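Local coordinates for protein ribokinase (Staphylococcus aureus, PDB 3RY7) that phosphorylates D-ribose at O-5 with ATP and magnesium, yielding ribose 5-phosphate for nucleotide and amino acid synthesis or the pentose phosphate pathway, at residues D135-L141 with V160-P166. Sequence-based numbering, arbitrary orientation.
Sequences DFVVAQL and VTTVLNP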
# COMPACT_ATOMS: atom_id res chain seq x y z
N ASP A 135 -29.66 10.57 9.91
CA ASP A 135 -29.31 10.66 11.33
C ASP A 135 -28.25 11.74 11.59
O ASP A 135 -28.30 12.45 12.60
CB ASP A 135 -28.81 9.30 11.83
CG ASP A 135 -29.88 8.23 11.73
OD1 ASP A 135 -31.02 8.50 12.18
OD2 ASP A 135 -29.59 7.13 11.18
N PHE A 136 -27.29 11.84 10.68
CA PHE A 136 -26.23 12.84 10.77
C PHE A 136 -25.97 13.46 9.42
O PHE A 136 -26.03 12.79 8.39
CB PHE A 136 -24.91 12.24 11.26
CG PHE A 136 -25.00 11.57 12.62
CD1 PHE A 136 -24.63 12.25 13.77
CD2 PHE A 136 -25.43 10.25 12.73
CE1 PHE A 136 -24.70 11.63 15.01
CE2 PHE A 136 -25.50 9.63 13.97
CZ PHE A 136 -25.14 10.32 15.10
N VAL A 137 -25.64 14.74 9.43
CA VAL A 137 -25.05 15.37 8.27
C VAL A 137 -23.68 15.91 8.67
O VAL A 137 -23.54 16.55 9.72
CB VAL A 137 -25.98 16.47 7.67
CG1 VAL A 137 -26.57 17.30 8.77
CG2 VAL A 137 -25.21 17.35 6.71
N VAL A 138 -22.66 15.64 7.85
CA VAL A 138 -21.29 16.03 8.15
C VAL A 138 -20.75 16.96 7.08
O VAL A 138 -20.84 16.63 5.90
CB VAL A 138 -20.35 14.80 8.22
CG1 VAL A 138 -18.95 15.20 8.72
CG2 VAL A 138 -20.95 13.71 9.09
N ALA A 139 -20.18 18.09 7.48
CA ALA A 139 -19.61 19.02 6.52
C ALA A 139 -18.17 19.34 6.89
O ALA A 139 -17.77 19.17 8.03
CB ALA A 139 -20.42 20.30 6.48
N GLN A 140 -17.41 19.82 5.92
CA GLN A 140 -16.10 20.39 6.12
C GLN A 140 -16.01 21.73 5.42
O GLN A 140 -16.91 22.11 4.73
CB GLN A 140 -14.98 19.48 5.61
CG GLN A 140 -15.23 18.05 5.79
CD GLN A 140 -16.17 17.51 4.80
OE1 GLN A 140 -16.23 17.95 3.70
NE2 GLN A 140 -16.94 16.57 5.21
N LEU A 141 -14.92 22.42 5.60
CA LEU A 141 -14.83 23.77 5.07
C LEU A 141 -14.16 23.88 3.68
O LEU A 141 -13.66 24.93 3.33
CB LEU A 141 -14.12 24.69 6.08
CG LEU A 141 -14.79 24.81 7.45
CD1 LEU A 141 -14.01 25.73 8.39
CD2 LEU A 141 -16.21 25.33 7.28
N VAL A 160 -32.22 16.47 12.86
CA VAL A 160 -31.05 15.75 12.36
C VAL A 160 -29.77 16.33 12.97
O VAL A 160 -29.56 17.55 12.96
CB VAL A 160 -30.99 15.77 10.82
CG1 VAL A 160 -29.71 15.10 10.31
CG2 VAL A 160 -32.24 15.10 10.24
N THR A 161 -28.92 15.47 13.54
CA THR A 161 -27.68 15.89 14.20
C THR A 161 -26.64 16.48 13.23
O THR A 161 -26.30 15.85 12.23
CB THR A 161 -27.03 14.71 14.95
OG1 THR A 161 -27.99 14.17 15.86
CG2 THR A 161 -25.79 15.17 15.73
N THR A 162 -26.15 17.68 13.51
CA THR A 162 -25.16 18.29 12.64
C THR A 162 -23.73 18.13 13.17
O THR A 162 -23.47 18.30 14.36
CB THR A 162 -25.42 19.77 12.42
OG1 THR A 162 -25.37 20.46 13.67
CG2 THR A 162 -26.77 19.97 11.76
N VAL A 163 -22.80 17.80 12.28
CA VAL A 163 -21.41 17.69 12.66
C VAL A 163 -20.47 18.41 11.70
O VAL A 163 -20.45 18.15 10.50
CB VAL A 163 -20.99 16.21 12.99
CG1 VAL A 163 -22.08 15.22 12.63
CG2 VAL A 163 -19.66 15.87 12.38
N LEU A 164 -19.71 19.36 12.25
CA LEU A 164 -18.80 20.15 11.45
C LEU A 164 -17.35 19.82 11.79
O LEU A 164 -16.93 19.93 12.94
CB LEU A 164 -19.03 21.65 11.65
CG LEU A 164 -18.01 22.55 10.91
CD1 LEU A 164 -18.20 22.44 9.42
CD2 LEU A 164 -18.10 24.00 11.35
N ASN A 165 -16.61 19.41 10.76
CA ASN A 165 -15.15 19.31 10.82
C ASN A 165 -14.58 20.60 10.25
O ASN A 165 -14.53 20.77 9.03
CB ASN A 165 -14.70 18.08 10.04
CG ASN A 165 -13.22 18.10 9.70
OD1 ASN A 165 -12.85 17.86 8.55
ND2 ASN A 165 -12.37 18.40 10.68
N PRO A 166 -14.18 21.54 11.13
CA PRO A 166 -13.88 22.91 10.72
C PRO A 166 -12.50 23.06 10.09
O PRO A 166 -11.68 23.85 10.58
CB PRO A 166 -13.97 23.70 12.04
CG PRO A 166 -13.54 22.71 13.07
CD PRO A 166 -14.02 21.35 12.58
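Start at Val160, whose CG1 makes an apolar contact with CG1 of Val137 (4.1 Å). Next, Thr161 N donates a hydrogen bond to Asp135 O (3.2 Å), and Thr161 O accepts one from Val137 N (3.1 Å) along with a CA-H...O contact from CA of Phe136. The Thr161 hydroxyl is hydrogen-bonded to Lys266. Thr162 points to the opposite face from Thr161, beside Val137, against helix 145-157. That helix is the crossover of a beta-alpha-beta unit: it links strand 136-140 to strand 161-165, neighbouring parallel strands in the central sheet of this pfkB-family kinase, their axes 4.8 Å apart and 20° from parallel. Val163 N donates to Val137 O (2.9 Å) and Val163 O accepts from Ala139 N (3.0 Å), so that, like Thr161, it bridges two residues, the parallel pattern. Its CG2 meets Val138 CG1 (3.8 Å) and its CG1 Phe136 CD1 (4.1 Å), on the side packed by helix 252-263. Leu164 brings CD1 within 4.1 Å of Leu141 CD2. Asn165 N hydrogen-bonds Ala139 O (3.0 Å); its side chain, hydrogen-bonded to Gln46, as is that of Gln140, lies near Asp254, the likely catalytic base. Last comes Pro166, its CB 4.2 Å from Leu141 CD1.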